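PDB 3VIU: phosphoribosylformylglycinamidine synthase 2 from Thermus thermophilus, which is a PurM-like family member built from two repeated pairs of domains, and in this model holds ADP and a magnesium ion. Local coordinates for residues Leu120-Arg125 against Val154-Gly159; Phe82-His87 against Leu172-Cys177; Arg195-Ala200 against Ala335-Glu340. All coordinates share one frame; numbering follows the deposited sequence.

Contact 1: Leu120-Arg125 against Val154-Gly159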
loop_
_atom_site.group_PDB
_atom_site.type_symbol
_atom_site.label_atom_id
_atom_site.label_comp_id
_atom_site.label_asym_id
_atom_site.label_seq_id
_atom_site.Cartn_x
_atom_site.Cartn_y
_atom_site.Cartn_z
ATOM N N LEU A 120 -2.520 5.970 -7.870
ATOM C CA LEU A 120 -3.162 5.074 -6.913
ATOM C C LEU A 120 -2.719 3.646 -7.215
ATOM O O LEU A 120 -2.533 3.281 -8.373
ATOM C CB LEU A 120 -4.690 5.152 -7.020
ATOM C CG LEU A 120 -5.367 6.374 -6.391
ATOM C CD1 LEU A 120 -6.803 6.479 -6.870
ATOM C CD2 LEU A 120 -5.299 6.262 -4.880
ATOM N N LEU A 121 -2.513 2.856 -6.169
ATOM C CA LEU A 121 -2.144 1.454 -6.326
ATOM C C LEU A 121 -3.046 0.683 -5.373
ATOM O O LEU A 121 -3.245 1.096 -4.232
ATOM C CB LEU A 121 -0.671 1.204 -5.974
ATOM C CG LEU A 121 0.423 1.806 -6.867
ATOM C CD1 LEU A 121 0.647 3.266 -6.487
ATOM C CD2 LEU A 121 1.727 1.018 -6.697
ATOM N N ASP A 122 -3.610 -0.422 -5.844
ATOM C CA ASP A 122 -4.495 -1.221 -5.009
ATOM C C ASP A 122 -3.865 -2.553 -4.604
ATOM O O ASP A 122 -3.177 -3.195 -5.393
ATOM C CB ASP A 122 -5.819 -1.467 -5.737
ATOM C CG ASP A 122 -5.625 -2.063 -7.117
ATOM O OD1 ASP A 122 -4.973 -1.408 -7.958
ATOM O OD2 ASP A 122 -6.123 -3.184 -7.366
ATOM N N SER A 123 -4.096 -2.954 -3.361
ATOM C CA SER A 123 -3.566 -4.206 -2.850
ATOM C C SER A 123 -4.786 -5.018 -2.428
ATOM O O SER A 123 -5.426 -4.721 -1.411
ATOM C CB SER A 123 -2.644 -3.931 -1.661
ATOM O OG SER A 123 -1.690 -4.968 -1.509
ATOM N N LEU A 124 -5.105 -6.046 -3.212
ATOM C CA LEU A 124 -6.292 -6.864 -2.967
ATOM C C LEU A 124 -6.079 -8.349 -2.647
ATOM O O LEU A 124 -5.231 -9.026 -3.234
ATOM C CB LEU A 124 -7.231 -6.740 -4.173
ATOM C CG LEU A 124 -7.440 -5.326 -4.722
ATOM C CD1 LEU A 124 -8.349 -5.369 -5.937
ATOM C CD2 LEU A 124 -8.046 -4.436 -3.638
ATOM N N ARG A 125 -6.895 -8.841 -1.723
ATOM C CA ARG A 125 -6.859 -10.229 -1.279
ATOM C C ARG A 125 -8.281 -10.765 -1.144
ATOM O O ARG A 125 -9.075 -10.232 -0.380
ATOM C CB ARG A 125 -6.144 -10.333 0.073
ATOM C CG ARG A 125 -4.693 -9.857 0.046
ATOM C CD ARG A 125 -3.836 -10.770 -0.825
ATOM N NE ARG A 125 -2.425 -10.416 -0.756
ATOM C CZ ARG A 125 -1.833 -9.508 -1.524
ATOM N NH1 ARG A 125 -0.544 -9.269 -1.359
ATOM N NH2 ARG A 125 -2.512 -8.852 -2.463
ATOM N N VAL A 154 -7.464 10.679 -11.096
ATOM C CA VAL A 154 -6.221 10.088 -10.625
ATOM C C VAL A 154 -6.193 8.638 -11.079
ATOM O O VAL A 154 -7.066 7.849 -10.722
ATOM C CB VAL A 154 -6.111 10.149 -9.095
ATOM C CG1 VAL A 154 -4.813 9.503 -8.642
ATOM C CG2 VAL A 154 -6.166 11.602 -8.632
ATOM N N PRO A 155 -5.189 8.266 -11.881
ATOM C CA PRO A 155 -5.087 6.896 -12.373
ATOM C C PRO A 155 -4.595 5.909 -11.341
ATOM O O PRO A 155 -3.839 6.255 -10.432
ATOM C CB PRO A 155 -4.094 7.018 -13.514
ATOM C CG PRO A 155 -3.124 8.019 -12.960
ATOM C CD PRO A 155 -4.051 9.075 -12.362
ATOM N N THR A 156 -5.047 4.674 -11.489
ATOM C CA THR A 156 -4.597 3.596 -10.639
ATOM C C THR A 156 -3.556 2.972 -11.558
ATOM O O THR A 156 -3.896 2.350 -12.559
ATOM C CB THR A 156 -5.744 2.631 -10.335
ATOM O OG1 THR A 156 -6.656 3.275 -9.440
ATOM C CG2 THR A 156 -5.227 1.361 -9.686
ATOM N N VAL A 157 -2.286 3.177 -11.228
ATOM C CA VAL A 157 -1.181 2.701 -12.058
ATOM C C VAL A 157 -0.688 1.276 -11.839
ATOM O O VAL A 157 0.192 0.799 -12.561
ATOM C CB VAL A 157 0.026 3.633 -11.908
ATOM C CG1 VAL A 157 -0.358 5.043 -12.333
ATOM C CG2 VAL A 157 0.516 3.610 -10.465
ATOM N N GLY A 158 -1.238 0.596 -10.846
ATOM C CA GLY A 158 -0.800 -0.758 -10.583
ATOM C C GLY A 158 -1.247 -1.212 -9.216
ATOM O O GLY A 158 -2.097 -0.571 -8.588
ATOM N N GLY A 159 -0.674 -2.312 -8.746
ATOM C CA GLY A 159 -1.050 -2.824 -7.447
ATOM C C GLY A 159 -0.708 -4.288 -7.310
ATOM O O GLY A 159 0.176 -4.786 -8.001
#
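L120 does most of the side-chain work. Its CB sits 3.6 Å from OG1 of T156, the residue it pairs with across the sheet. With chi1 at -77° its CG swings beside its own backbone N and reaches V154, CG lying 3.9 Å from V154 CG1 and the two chains crossing at about a right angle. Of the two tips, CD1 stays on the same V154 methyl, while CD2 turns to C177 on strand 172-182; V103, I106 and L107 of helix 95-112 cover this end. The backbone is parallel: L120 N donates to P155 O and L120 O receives V157 N, each at 2.9 Å. The next rung comes from D122 N, which meets G158 O at 3.1 Å in the carbonyl plane, on a lone pair. From L120/T156 to D122/G159 strand 156-159 therefore spends one residue more than its partner. The chain turns at V157, and G158 and G159 follow with backbone angles that call for glycine; G159 CA comes within 3.0 Å of D122 O. D122 has its CG in the crowded position between N and carbonyl carbon, which brings OD1 to 3.3 Å from T156 CG2. OD1 also lies 3.1 Å from G158 O, a close pair of acceptors and not a hydrogen bond. I145 of helix 132-152 packs against D122 and T156. Strand 116-126, that helix and strand 156-163 form a beta-alpha-beta crossover at the edge of the sheet in this PurM-like N-terminal domain.

Contact 2: Phe82-His87 against Leu172-Cys177. With ADP (adenosine-5'-diphosphate), chain B; PO4 (phosphate ion), chain C.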
loop_
_atom_site.group_PDB
_atom_site.type_symbol
_atom_site.label_atom_id
_atom_site.label_comp_id
_atom_site.label_asym_id
_atom_site.label_seq_id
_atom_site.Cartn_x
_atom_site.Cartn_y
_atom_site.Cartn_z
ATOM N N PHE A 82 3.166 9.891 0.229
ATOM C CA PHE A 82 2.474 8.649 -0.046
ATOM C C PHE A 82 2.120 7.924 1.233
ATOM O O PHE A 82 2.658 8.210 2.301
ATOM C CB PHE A 82 3.291 7.745 -0.981
ATOM C CG PHE A 82 4.603 7.278 -0.408
ATOM C CD1 PHE A 82 5.669 8.156 -0.256
ATOM C CD2 PHE A 82 4.784 5.947 -0.058
ATOM C CE1 PHE A 82 6.898 7.709 0.235
ATOM C CE2 PHE A 82 6.010 5.492 0.431
ATOM C CZ PHE A 82 7.066 6.374 0.577
ATOM N N LYS A 83 1.194 6.984 1.111
ATOM C CA LYS A 83 0.735 6.214 2.249
ATOM C C LYS A 83 -0.236 5.149 1.763
ATOM O O LYS A 83 -0.789 5.249 0.663
ATOM C CB LYS A 83 0.027 7.137 3.238
ATOM C CG LYS A 83 -0.497 6.444 4.471
ATOM C CD LYS A 83 -1.471 7.351 5.191
ATOM C CE LYS A 83 -2.207 6.614 6.280
ATOM N NZ LYS A 83 -3.308 7.460 6.799
ATOM N N ILE A 84 -0.436 4.129 2.587
ATOM C CA ILE A 84 -1.355 3.055 2.253
ATOM C C ILE A 84 -2.331 2.909 3.416
ATOM O O ILE A 84 -1.946 3.023 4.581
ATOM C CB ILE A 84 -0.587 1.733 1.979
ATOM C CG1 ILE A 84 -1.535 0.681 1.408
ATOM C CG2 ILE A 84 0.069 1.229 3.251
ATOM C CD1 ILE A 84 -0.829 -0.589 0.984
ATOM N N GLU A 85 -3.600 2.694 3.087
ATOM C CA GLU A 85 -4.676 2.555 4.070
ATOM C C GLU A 85 -5.411 1.265 3.768
ATOM O O GLU A 85 -5.149 0.620 2.765
ATOM C CB GLU A 85 -5.693 3.701 3.920
ATOM C CG GLU A 85 -5.627 4.870 4.900
ATOM C CD GLU A 85 -6.798 5.847 4.687
ATOM O OE1 GLU A 85 -6.895 6.868 5.408
ATOM O OE2 GLU A 85 -7.634 5.586 3.788
ATOM N N SER A 86 -6.358 0.914 4.626
ATOM C CA SER A 86 -7.167 -0.279 4.419
ATOM C C SER A 86 -8.655 0.048 4.643
ATOM O O SER A 86 -8.994 0.979 5.380
ATOM C CB SER A 86 -6.735 -1.391 5.378
ATOM O OG SER A 86 -7.267 -1.187 6.675
ATOM N N HIS A 87 -9.531 -0.704 3.981
ATOM C CA HIS A 87 -10.979 -0.544 4.122
ATOM C C HIS A 87 -11.549 -1.948 3.998
ATOM O O HIS A 87 -12.456 -2.210 3.202
ATOM C CB HIS A 87 -11.560 0.366 3.024
ATOM C CG HIS A 87 -12.102 1.666 3.540
ATOM N ND1 HIS A 87 -11.294 2.666 4.042
ATOM C CD2 HIS A 87 -13.375 2.117 3.663
ATOM C CE1 HIS A 87 -12.044 3.674 4.453
ATOM N NE2 HIS A 87 -13.310 3.366 4.235
ATOM N N LEU A 172 -9.359 -8.418 1.814
ATOM C CA LEU A 172 -8.586 -7.229 2.114
ATOM C C LEU A 172 -8.602 -6.257 0.953
ATOM O O LEU A 172 -8.498 -6.649 -0.208
ATOM C CB LEU A 172 -7.134 -7.587 2.438
ATOM C CG LEU A 172 -6.819 -8.454 3.658
ATOM C CD1 LEU A 172 -5.313 -8.552 3.803
ATOM C CD2 LEU A 172 -7.431 -7.857 4.917
ATOM N N VAL A 173 -8.742 -4.982 1.278
ATOM C CA VAL A 173 -8.730 -3.939 0.273
ATOM C C VAL A 173 -7.933 -2.770 0.831
ATOM O O VAL A 173 -8.402 -2.041 1.709
ATOM C CB VAL A 173 -10.150 -3.465 -0.078
ATOM C CG1 VAL A 173 -10.078 -2.419 -1.182
ATOM C CG2 VAL A 173 -11.006 -4.652 -0.503
ATOM N N ASN A 174 -6.710 -2.618 0.339
ATOM C CA ASN A 174 -5.838 -1.531 0.770
ATOM C C ASN A 174 -5.547 -0.645 -0.437
ATOM O O ASN A 174 -5.336 -1.141 -1.549
ATOM C CB ASN A 174 -4.526 -2.086 1.327
ATOM C CG ASN A 174 -4.676 -2.666 2.728
ATOM O OD1 ASN A 174 -5.665 -3.339 3.040
ATOM N ND2 ASN A 174 -3.678 -2.421 3.576
ATOM N N ALA A 175 -5.545 0.664 -0.232
ATOM C CA ALA A 175 -5.264 1.573 -1.331
ATOM C C ALA A 175 -4.075 2.458 -0.995
ATOM O O ALA A 175 -4.003 3.052 0.083
ATOM C CB ALA A 175 -6.485 2.425 -1.639
HETATM N N MSE A 176 -3.136 2.536 -1.924
HETATM C CA MSE A 176 -1.957 3.354 -1.736
HETATM C C MSE A 176 -2.072 4.557 -2.662
HETATM O O MSE A 176 -2.598 4.443 -3.767
HETATM C CB MSE A 176 -0.713 2.542 -2.079
HETATM C CG MSE A 176 0.593 3.277 -1.891
HETATM SE SE MSE A 176 2.069 2.138 -2.452
HETATM C CE MSE A 176 3.504 3.438 -2.447
ATOM N N CYS A 177 -1.597 5.714 -2.209
ATOM C CA CYS A 177 -1.650 6.902 -3.038
ATOM C C CYS A 177 -0.332 7.682 -3.086
ATOM O O CYS A 177 0.360 7.820 -2.085
ATOM C CB CYS A 177 -2.780 7.817 -2.570
ATOM S SG CYS A 177 -3.021 9.262 -3.643
HETATM P PB ADP B . -5.898 8.262 8.941
HETATM O O1B ADP B . -6.937 7.802 9.904
HETATM O O2B ADP B . -5.914 7.305 7.646
HETATM O O3B ADP B . -6.240 9.854 8.502
HETATM P PA ADP B . -4.312 7.113 10.841
HETATM O O1A ADP B . -4.720 7.751 12.123
HETATM O O2A ADP B . -5.285 5.849 10.553
HETATM O O3A ADP B . -4.409 8.213 9.625
HETATM O "O5'" ADP B . -2.780 6.546 10.900
HETATM C "C5'" ADP B . -2.167 6.943 12.142
HETATM C "C4'" ADP B . -0.717 7.480 11.962
HETATM O "O4'" ADP B . 0.269 6.454 12.304
HETATM C "C3'" ADP B . -0.372 7.922 10.517
HETATM O "O3'" ADP B . 0.552 9.017 10.557
HETATM C "C2'" ADP B . 0.232 6.661 9.900
HETATM O "O2'" ADP B . 1.093 6.954 8.796
HETATM C "C1'" ADP B . 0.957 6.012 11.081
HETATM N N9 ADP B . 0.952 4.545 10.981
HETATM C C8 ADP B . -0.101 3.716 11.245
HETATM N N7 ADP B . 0.238 2.473 11.058
HETATM C C5 ADP B . 1.527 2.418 10.662
HETATM C C6 ADP B . 2.428 1.376 10.317
HETATM N N6 ADP B . 2.020 0.055 10.354
HETATM N N1 ADP B . 3.688 1.701 9.955
HETATM C C2 ADP B . 4.103 2.977 9.913
HETATM N N3 ADP B . 3.287 3.985 10.230
HETATM C C4 ADP B . 2.010 3.754 10.604
HETATM P P PO4 C . -10.413 -1.849 8.419
HETATM O O1 PO4 C . -9.681 -1.920 7.135
HETATM O O2 PO4 C . -11.583 -2.756 8.370
HETATM O O3 PO4 C . -9.516 -2.261 9.522
HETATM O O4 PO4 C . -10.874 -0.456 8.650
#
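Two oxygens come unusually close at the nucleotide: E85 OE1 lies 2.5 Å from ADP O2B, so an acid group there probably holds a proton. D109 brings a like charge near the same carboxylate, which would favour protonation. K83 shares the site, standing on the same sheet face as E85, A175 and C177. Its chain is extended throughout, CG anti to the backbone N (chi1 -180°), so that NZ reaches ADP O2B at 2.7 Å and the bridging O3A at 3.1 Å; the ion pair of NZ with E85 OE1 is long. The antiparallel backbones are joined at E85 and A175, where E85 N donates to A175 O at 3.1 Å and A175 N returns the bond, and at K83 and C177, where C177 N to K83 O is the firm bond and its converse is weak. On the other face I84 pairs with M176 and S86 with N174. M176, a selenomethionine, runs alongside F82, its CE 3.7 Å from ring atom CD2, and M540 and V544 of strand 538-548 close over this face. At the far end H87 N bonds V173 O at 2.9 Å, nearly along the C=O axis. H87 is the N-cap of helix 88-93, and there S86 OG grips O1 of a phosphate, probably from the crystallisation liquor, at 2.6 Å, helped by N88 N and H89 N. Lysine and glutamate on one face and a mixed face against the second repeat mark the central strand pair of a PurM-like N-terminal domain, contributing to an ADP pocket that the second repeat completes.

Contact 3: Arg195-Ala200 against Ala335-Glu340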
loop_
_atom_site.group_PDB
_atom_site.type_symbol
_atom_site.label_atom_id
_atom_site.label_comp_id
_atom_site.label_asym_id
_atom_site.label_seq_id
_atom_site.Cartn_x
_atom_site.Cartn_y
_atom_site.Cartn_z
ATOM N N ARG A 195 -6.571 31.093 16.152
ATOM C CA ARG A 195 -6.947 30.943 14.753
ATOM C C ARG A 195 -8.312 30.297 14.577
ATOM O O ARG A 195 -8.741 29.487 15.394
ATOM C CB ARG A 195 -5.912 30.079 14.030
ATOM C CG ARG A 195 -4.476 30.490 14.275
ATOM C CD ARG A 195 -4.265 31.920 13.829
ATOM N NE ARG A 195 -4.700 32.080 12.451
ATOM C CZ ARG A 195 -5.400 33.115 12.012
ATOM N NH1 ARG A 195 -5.740 34.083 12.845
ATOM N NH2 ARG A 195 -5.774 33.168 10.744
ATOM N N PRO A 196 -9.030 30.675 13.519
ATOM C CA PRO A 196 -10.337 30.058 13.302
ATOM C C PRO A 196 -10.066 28.779 12.499
ATOM O O PRO A 196 -9.023 28.664 11.850
ATOM C CB PRO A 196 -11.074 31.109 12.487
ATOM C CG PRO A 196 -9.977 31.694 11.656
ATOM C CD PRO A 196 -8.868 31.870 12.675
ATOM N N ILE A 197 -10.981 27.819 12.550
ATOM C CA ILE A 197 -10.809 26.568 11.809
ATOM C C ILE A 197 -11.940 26.446 10.788
ATOM O O ILE A 197 -13.119 26.416 11.156
ATOM C CB ILE A 197 -10.880 25.340 12.742
ATOM C CG1 ILE A 197 -10.038 25.574 13.998
ATOM C CG2 ILE A 197 -10.424 24.107 11.992
ATOM C CD1 ILE A 197 -8.603 25.879 13.723
ATOM N N TYR A 198 -11.585 26.370 9.508
ATOM C CA TYR A 198 -12.595 26.265 8.465
ATOM C C TYR A 198 -12.975 24.838 8.086
ATOM O O TYR A 198 -12.186 23.900 8.222
ATOM C CB TYR A 198 -12.155 27.034 7.220
ATOM C CG TYR A 198 -12.319 28.530 7.341
ATOM C CD1 TYR A 198 -11.602 29.260 8.291
ATOM C CD2 TYR A 198 -13.176 29.224 6.491
ATOM C CE1 TYR A 198 -11.731 30.642 8.386
ATOM C CE2 TYR A 198 -13.314 30.606 6.576
ATOM C CZ TYR A 198 -12.588 31.311 7.524
ATOM O OH TYR A 198 -12.715 32.682 7.597
ATOM N N TYR A 199 -14.208 24.707 7.609
ATOM C CA TYR A 199 -14.801 23.445 7.190
ATOM C C TYR A 199 -15.220 23.622 5.741
ATOM O O TYR A 199 -15.896 24.599 5.408
ATOM C CB TYR A 199 -16.029 23.161 8.064
ATOM C CG TYR A 199 -16.955 22.044 7.615
ATOM C CD1 TYR A 199 -17.574 22.068 6.367
ATOM C CD2 TYR A 199 -17.267 20.996 8.477
ATOM C CE1 TYR A 199 -18.485 21.073 5.994
ATOM C CE2 TYR A 199 -18.169 20.002 8.119
ATOM C CZ TYR A 199 -18.777 20.042 6.880
ATOM O OH TYR A 199 -19.680 19.054 6.535
ATOM N N ALA A 200 -14.825 22.681 4.887
ATOM C CA ALA A 200 -15.175 22.731 3.472
ATOM C C ALA A 200 -15.507 21.344 2.939
ATOM O O ALA A 200 -15.019 20.346 3.454
ATOM C CB ALA A 200 -14.038 23.327 2.680
ATOM N N ALA A 335 -14.767 26.387 13.998
ATOM C CA ALA A 335 -14.131 26.285 15.313
ATOM C C ALA A 335 -12.952 27.248 15.439
ATOM O O ALA A 335 -12.609 27.947 14.492
ATOM C CB ALA A 335 -13.660 24.842 15.567
ATOM N N ARG A 336 -12.340 27.283 16.616
ATOM C CA ARG A 336 -11.203 28.163 16.859
ATOM C C ARG A 336 -10.266 27.516 17.867
ATOM O O ARG A 336 -10.682 26.658 18.644
ATOM C CB ARG A 336 -11.680 29.510 17.410
ATOM C CG ARG A 336 -12.467 29.384 18.710
ATOM C CD ARG A 336 -12.902 30.742 19.240
ATOM N NE ARG A 336 -12.053 31.195 20.334
ATOM C CZ ARG A 336 -12.276 30.925 21.614
ATOM N NH1 ARG A 336 -13.329 30.205 21.974
ATOM N NH2 ARG A 336 -11.434 31.370 22.534
ATOM N N THR A 337 -9.003 27.925 17.854
ATOM C CA THR A 337 -8.039 27.373 18.794
ATOM C C THR A 337 -8.079 28.155 20.098
ATOM O O THR A 337 -8.322 29.363 20.102
ATOM C CB THR A 337 -6.594 27.415 18.235
ATOM O OG1 THR A 337 -6.269 28.754 17.831
ATOM C CG2 THR A 337 -6.453 26.469 17.053
ATOM N N ILE A 338 -7.853 27.451 21.202
ATOM C CA ILE A 338 -7.833 28.048 22.529
ATOM C C ILE A 338 -6.580 27.529 23.231
ATOM O O ILE A 338 -6.041 26.494 22.852
ATOM C CB ILE A 338 -9.094 27.657 23.350
ATOM C CG1 ILE A 338 -9.216 26.141 23.444
ATOM C CG2 ILE A 338 -10.349 28.234 22.702
ATOM C CD1 ILE A 338 -10.410 25.686 24.264
ATOM N N PRO A 339 -6.092 28.245 24.255
ATOM C CA PRO A 339 -4.891 27.821 24.986
ATOM C C PRO A 339 -5.086 26.596 25.885
ATOM O O PRO A 339 -4.145 25.840 26.129
ATOM C CB PRO A 339 -4.507 29.075 25.768
ATOM C CG PRO A 339 -5.837 29.703 26.053
ATOM C CD PRO A 339 -6.555 29.564 24.723
ATOM N N GLU A 340 -6.299 26.400 26.384
ATOM C CA GLU A 340 -6.583 25.251 27.236
ATOM C C GLU A 340 -6.565 23.992 26.372
ATOM O O GLU A 340 -7.346 23.868 25.432
ATOM C CB GLU A 340 -7.956 25.393 27.896
ATOM C CG GLU A 340 -8.231 26.767 28.467
ATOM C CD GLU A 340 -8.721 27.736 27.419
ATOM O OE1 GLU A 340 -8.027 27.924 26.406
ATOM O OE2 GLU A 340 -9.809 28.312 27.607
#
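Strands 196-200 and 335-338 run antiparallel in the seven-stranded sheet of the first PurM-like C-terminal domain, their short axes 150° apart in direction, with P196 and R336 as a non-hydrogen-bonded pair and I197 and A335 as a hydrogen-bonded one. The two bonds of that second pair are unequal: I197 N to A335 O is very short at 2.5 Å, with the donor above the carbonyl plane, whereas A335 N to I197 O stretches to 3.3 Å but comes in on a lone pair. P196, which has no N-H to give, falls at a position where none would point at the partner strand. Beyond it T337 N donates to R195 O, nearly along the C=O axis. The return bond is made by a side chain. T337 OG1, held between its own N and carbonyl carbon (chi1 54°), accepts R195 N at 2.9 Å and 165°, and it is also bonded to S192 O, so the hydroxyl works as acceptor and donor at once. Its CG2 faces the other way, meeting I197 CD1 at 4.0 Å with the two side chains crossing at about a right angle. I197 CB also rests 4.0 Å from A335 CB, and V309 and V311 of strand 307-312 pack on the same isoleucine. R195 bends at chi2 and chi3 so that its guanidinium lies face-on over P196 CD, 3.7 Å above it, while NH2 goes to E317 and P312 O. R336 leans away to a salt bridge with E281, on strand 279-283. This implies that the ladder fades at its end: main-chain pairing stops at R195 O, a threonine hydroxyl supplies the last bond, and acids outside the segments take up both arginine charges.

Contacts 1 and 2 belong to one sheet and touch along the seam between strands 116-126 and 172-182, where L121 O meets M176 N at 2.7 Å; their centres are 9 Å apart, both deep in the chain. Contact 3 lies in the sheet of the first C-terminal domain, some 30 Å from contact 2 between centres, although strand 196-201 directly follows 172-182 in sequence. It too is largely buried, but lies farther out and has one exposed arginine. The chemistry follows the position: an irregular parallel edge with two glycines in contact 1, a charged face turned to ADP in contact 2, and isoleucine, threonine and paired arginines in contact 3.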